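Local structure of telomerase reverse transcriptase (Candida albicans SC5314, 6ZDQ) at residues Leu286-Tyr300 with Ile464-Asp476. The protein probably extends telomeres as a reverse transcriptase, copying a template in the enzyme's own RNA to add simple sequence repeats to chromosome ends. Sequence-based numbering, arbitrary orientation.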
# COMPACT_ATOMS: atom_id res chain seq x y z
N LEU A 286 -2.39 5.52 -22.94
CA LEU A 286 -2.74 6.80 -22.33
C LEU A 286 -1.55 7.39 -21.58
O LEU A 286 -1.32 8.60 -21.62
CB LEU A 286 -3.94 6.64 -21.40
CG LEU A 286 -5.26 6.25 -22.09
CD1 LEU A 286 -6.40 6.22 -21.09
CD2 LEU A 286 -5.56 7.21 -23.23
N ARG A 287 -0.78 6.55 -20.88
CA ARG A 287 0.45 7.02 -20.25
C ARG A 287 1.47 7.46 -21.29
O ARG A 287 2.26 8.37 -21.03
CB ARG A 287 1.04 5.92 -19.36
CG ARG A 287 0.86 6.17 -17.87
CD ARG A 287 1.16 4.91 -17.07
NE ARG A 287 0.04 3.97 -17.09
CZ ARG A 287 -0.95 3.96 -16.20
NH1 ARG A 287 -0.95 4.85 -15.21
NH2 ARG A 287 -1.92 3.07 -16.29
N LEU A 288 1.46 6.83 -22.47
CA LEU A 288 2.40 7.21 -23.52
C LEU A 288 2.01 8.54 -24.17
O LEU A 288 2.88 9.36 -24.48
CB LEU A 288 2.50 6.11 -24.57
CG LEU A 288 3.63 6.27 -25.58
CD1 LEU A 288 4.97 6.25 -24.87
CD2 LEU A 288 3.55 5.17 -26.64
N LYS A 289 0.71 8.76 -24.38
CA LYS A 289 0.26 10.02 -24.96
C LYS A 289 0.57 11.19 -24.04
O LYS A 289 0.98 12.26 -24.50
CB LYS A 289 -1.24 9.95 -25.27
CG LYS A 289 -1.58 9.15 -26.51
CD LYS A 289 -0.98 9.79 -27.76
CE LYS A 289 -1.34 9.01 -29.01
NZ LYS A 289 -0.75 9.61 -30.23
N LEU A 290 0.37 11.01 -22.73
CA LEU A 290 0.74 12.05 -21.78
C LEU A 290 2.24 12.28 -21.76
O LEU A 290 2.70 13.40 -21.51
CB LEU A 290 0.23 11.68 -20.38
CG LEU A 290 0.26 12.76 -19.30
CD1 LEU A 290 -0.71 13.88 -19.62
CD2 LEU A 290 -0.05 12.16 -17.93
N SER A 291 3.02 11.23 -22.03
CA SER A 291 4.48 11.37 -22.08
C SER A 291 4.90 12.34 -23.18
O SER A 291 5.80 13.17 -22.98
CB SER A 291 5.13 10.01 -22.29
OG SER A 291 6.53 10.13 -22.42
N LYS A 292 4.27 12.24 -24.36
CA LYS A 292 4.62 13.14 -25.45
C LYS A 292 4.33 14.59 -25.09
O LYS A 292 5.12 15.49 -25.40
CB LYS A 292 3.86 12.74 -26.72
CG LYS A 292 4.45 11.55 -27.46
CD LYS A 292 5.90 11.82 -27.85
CE LYS A 292 6.37 10.87 -28.94
NZ LYS A 292 5.66 11.11 -30.23
N LEU A 293 3.20 14.84 -24.43
CA LEU A 293 2.88 16.20 -24.01
C LEU A 293 3.86 16.70 -22.95
O LEU A 293 4.16 17.90 -22.90
CB LEU A 293 1.45 16.27 -23.49
CG LEU A 293 0.38 15.86 -24.50
CD1 LEU A 293 -1.00 15.86 -23.86
CD2 LEU A 293 0.41 16.77 -25.72
N ARG A 294 4.36 15.80 -22.10
CA ARG A 294 5.42 16.18 -21.16
C ARG A 294 6.69 16.57 -21.90
O ARG A 294 7.35 17.56 -21.55
CB ARG A 294 5.70 15.03 -20.19
CG ARG A 294 5.16 15.25 -18.79
CD ARG A 294 5.55 14.10 -17.87
NE ARG A 294 5.06 14.27 -16.51
CZ ARG A 294 3.86 13.89 -16.09
NH1 ARG A 294 3.02 13.31 -16.93
NH2 ARG A 294 3.49 14.08 -14.83
N ASP A 295 7.06 15.80 -22.93
CA ASP A 295 8.26 16.12 -23.70
C ASP A 295 8.09 17.42 -24.48
O ASP A 295 9.07 18.15 -24.68
CB ASP A 295 8.59 14.97 -24.66
CG ASP A 295 8.94 13.69 -23.92
OD1 ASP A 295 9.57 13.77 -22.85
OD2 ASP A 295 8.59 12.60 -24.42
N THR A 296 6.87 17.72 -24.93
CA THR A 296 6.65 18.88 -25.79
C THR A 296 6.54 20.17 -24.98
O THR A 296 7.32 21.10 -25.17
CB THR A 296 5.38 18.66 -26.62
OG1 THR A 296 5.53 17.48 -27.42
CG2 THR A 296 5.14 19.85 -27.53
N TYR A 297 5.57 20.23 -24.07
CA TYR A 297 5.24 21.46 -23.36
C TYR A 297 5.89 21.49 -21.98
O TYR A 297 5.89 20.49 -21.26
CB TYR A 297 3.73 21.62 -23.20
CG TYR A 297 2.96 21.65 -24.50
CD1 TYR A 297 2.93 22.80 -25.28
CD2 TYR A 297 2.27 20.53 -24.94
CE1 TYR A 297 2.22 22.83 -26.47
CE2 TYR A 297 1.57 20.56 -26.13
CZ TYR A 297 1.55 21.71 -26.89
OH TYR A 297 0.84 21.73 -28.07
N GLU A 298 6.46 22.64 -21.63
CA GLU A 298 6.94 22.85 -20.26
C GLU A 298 5.79 22.90 -19.26
O GLU A 298 6.01 22.64 -18.07
CB GLU A 298 7.77 24.13 -20.19
CG GLU A 298 8.55 24.31 -18.90
CD GLU A 298 9.33 25.61 -18.87
OE1 GLU A 298 9.19 26.42 -19.80
OE2 GLU A 298 10.10 25.82 -17.90
N SER A 299 4.58 23.23 -19.71
CA SER A 299 3.44 23.28 -18.80
C SER A 299 3.04 21.88 -18.34
O SER A 299 2.69 21.68 -17.17
CB SER A 299 2.26 23.98 -19.46
OG SER A 299 1.83 23.28 -20.62
N TYR A 300 3.08 20.90 -19.25
CA TYR A 300 2.82 19.52 -18.85
C TYR A 300 3.94 18.95 -18.00
O TYR A 300 3.71 18.00 -17.25
CB TYR A 300 2.61 18.65 -20.09
CG TYR A 300 1.18 18.57 -20.57
CD1 TYR A 300 0.61 19.60 -21.30
CD2 TYR A 300 0.40 17.46 -20.29
CE1 TYR A 300 -0.70 19.53 -21.74
CE2 TYR A 300 -0.91 17.38 -20.72
CZ TYR A 300 -1.45 18.41 -21.45
OH TYR A 300 -2.76 18.33 -21.88
N ILE A 464 -4.84 7.51 -14.26
CA ILE A 464 -4.32 8.19 -15.44
C ILE A 464 -5.33 9.21 -15.98
O ILE A 464 -4.94 10.22 -16.57
CB ILE A 464 -3.91 7.17 -16.52
CG1 ILE A 464 -3.18 7.86 -17.67
CG2 ILE A 464 -5.12 6.40 -17.04
CD1 ILE A 464 -1.91 8.57 -17.25
N PHE A 465 -6.63 8.97 -15.78
CA PHE A 465 -7.63 9.93 -16.21
C PHE A 465 -7.44 11.27 -15.51
O PHE A 465 -7.43 12.33 -16.15
CB PHE A 465 -9.03 9.39 -15.94
CG PHE A 465 -9.46 8.31 -16.89
CD1 PHE A 465 -8.81 8.14 -18.10
CD2 PHE A 465 -10.50 7.46 -16.56
CE1 PHE A 465 -9.20 7.14 -18.97
CE2 PHE A 465 -10.89 6.45 -17.43
CZ PHE A 465 -10.24 6.30 -18.63
N CYS A 466 -7.27 11.25 -14.19
CA CYS A 466 -7.06 12.48 -13.45
C CYS A 466 -5.73 13.14 -13.81
O CYS A 466 -5.63 14.37 -13.83
CB CYS A 466 -7.12 12.21 -11.94
SG CYS A 466 -6.92 13.69 -10.92
N ASP A 467 -4.71 12.33 -14.11
CA ASP A 467 -3.42 12.89 -14.50
C ASP A 467 -3.52 13.68 -15.80
O ASP A 467 -3.04 14.81 -15.89
CB ASP A 467 -2.38 11.76 -14.63
CG ASP A 467 -0.96 12.26 -14.46
OD1 ASP A 467 -0.70 13.46 -14.69
OD2 ASP A 467 -0.09 11.44 -14.10
N ILE A 468 -4.14 13.08 -16.82
CA ILE A 468 -4.28 13.76 -18.11
C ILE A 468 -5.15 15.01 -17.97
O ILE A 468 -4.85 16.06 -18.55
CB ILE A 468 -4.85 12.80 -19.17
CG1 ILE A 468 -3.89 11.63 -19.39
CG2 ILE A 468 -5.11 13.52 -20.48
CD1 ILE A 468 -4.39 10.60 -20.37
N LEU A 469 -6.24 14.91 -17.21
CA LEU A 469 -7.15 16.04 -17.07
C LEU A 469 -6.50 17.20 -16.33
O LEU A 469 -6.54 18.35 -16.79
CB LEU A 469 -8.43 15.60 -16.35
CG LEU A 469 -9.50 16.67 -16.16
CD1 LEU A 469 -9.93 17.23 -17.51
CD2 LEU A 469 -10.69 16.12 -15.40
N TYR A 470 -5.89 16.92 -15.17
CA TYR A 470 -5.29 18.00 -14.39
C TYR A 470 -4.05 18.57 -15.06
O TYR A 470 -3.78 19.77 -14.95
CB TYR A 470 -4.96 17.52 -12.98
CG TYR A 470 -6.11 17.65 -12.00
CD1 TYR A 470 -7.37 18.05 -12.43
CD2 TYR A 470 -5.93 17.40 -10.65
CE1 TYR A 470 -8.42 18.18 -11.55
CE2 TYR A 470 -6.98 17.53 -9.76
CZ TYR A 470 -8.22 17.92 -10.21
OH TYR A 470 -9.26 18.05 -9.32
N SER A 471 -3.28 17.73 -15.77
CA SER A 471 -2.13 18.25 -16.49
C SER A 471 -2.56 19.09 -17.68
O SER A 471 -1.84 20.00 -18.09
CB SER A 471 -1.23 17.10 -16.95
OG SER A 471 0.08 17.58 -17.22
N ALA A 472 -3.74 18.80 -18.26
CA ALA A 472 -4.30 19.68 -19.27
C ALA A 472 -4.84 20.96 -18.65
O ALA A 472 -4.75 22.03 -19.26
CB ALA A 472 -5.40 18.95 -20.05
N MET A 473 -5.40 20.87 -17.44
CA MET A 473 -5.96 22.04 -16.79
C MET A 473 -4.88 23.07 -16.47
O MET A 473 -5.05 24.27 -16.72
CB MET A 473 -6.70 21.63 -15.51
CG MET A 473 -7.17 22.81 -14.68
SD MET A 473 -7.82 22.33 -13.07
CE MET A 473 -6.35 21.63 -12.31
N VAL A 474 -3.76 22.61 -15.90
CA VAL A 474 -2.67 23.53 -15.57
C VAL A 474 -2.10 24.16 -16.83
O VAL A 474 -1.61 25.29 -16.80
CB VAL A 474 -1.59 22.79 -14.75
CG1 VAL A 474 -0.99 21.65 -15.55
CG2 VAL A 474 -0.51 23.76 -14.30
N HIS A 475 -2.16 23.45 -17.96
CA HIS A 475 -1.60 23.96 -19.20
C HIS A 475 -2.32 25.23 -19.66
O HIS A 475 -1.69 26.25 -19.94
CB HIS A 475 -1.67 22.88 -20.29
CG HIS A 475 -1.23 23.35 -21.64
ND1 HIS A 475 -0.07 24.07 -21.84
CD2 HIS A 475 -1.79 23.20 -22.86
CE1 HIS A 475 0.06 24.35 -23.13
NE2 HIS A 475 -0.97 23.83 -23.77
N ASP A 476 -3.65 25.18 -19.76
CA ASP A 476 -4.41 26.28 -20.34
C ASP A 476 -4.88 27.31 -19.32
O ASP A 476 -4.96 28.50 -19.65
CB ASP A 476 -5.62 25.75 -21.12
CG ASP A 476 -6.36 24.66 -20.37
OD1 ASP A 476 -6.84 24.93 -19.25
OD2 ASP A 476 -6.48 23.55 -20.92
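In the telomerase catalytic core, helices 263-296 and 460-477 pack nearly parallel here, the axes of segments 286-296 and 464-476 at 22°, and Leu-290 is the knob set into a hole formed by Ile-464, Asp-467, Ile-468 and Ser-471. With CG anti to the backbone N (chi1 -168°), Leu-290 runs CD1 alongside Ile-468, 3.9 Å from its CG1, and CD2 over the carboxylate of Asp-467. A turn earlier, Leu-286 rests CB against CG1 of Ile-464 at 4.0 Å, while its CD1 reaches CE1 of Phe-465. Ile-464 also meets the aliphatic part of Arg-287, CD1 to CG 3.7 Å, and lies over one face of that guanidinium.

The second helix lies within the reverse transcriptase region, beside strand 489-492, whose Arg-492 forms a salt bridge with Asp-467 OD1; Arg-294 NH2 stays at 4.2 Å from that same oxygen, beyond salt-bridge range. After Thr-296 the first helix ends and the chain turns back, bringing Tyr-300 into the interface. Ser-471 O sits 3.7 Å above the centre of one face of its ring, Leu-293 CB over the opposite face, toward the rim. Ser-471 OG and Ser-303 OG share a hydrogen bond. Nearby, Tyr-297, Tyr-300 and His-475 gather in an aromatic cluster, the histidine oblique to both tyrosines, its CE1 3.9 Å from Tyr-297 CD1. Ser-299 OG and His-475 ND1 are modelled so close that the hydrogen bond between them is doubtful in detail, and either could be the donor.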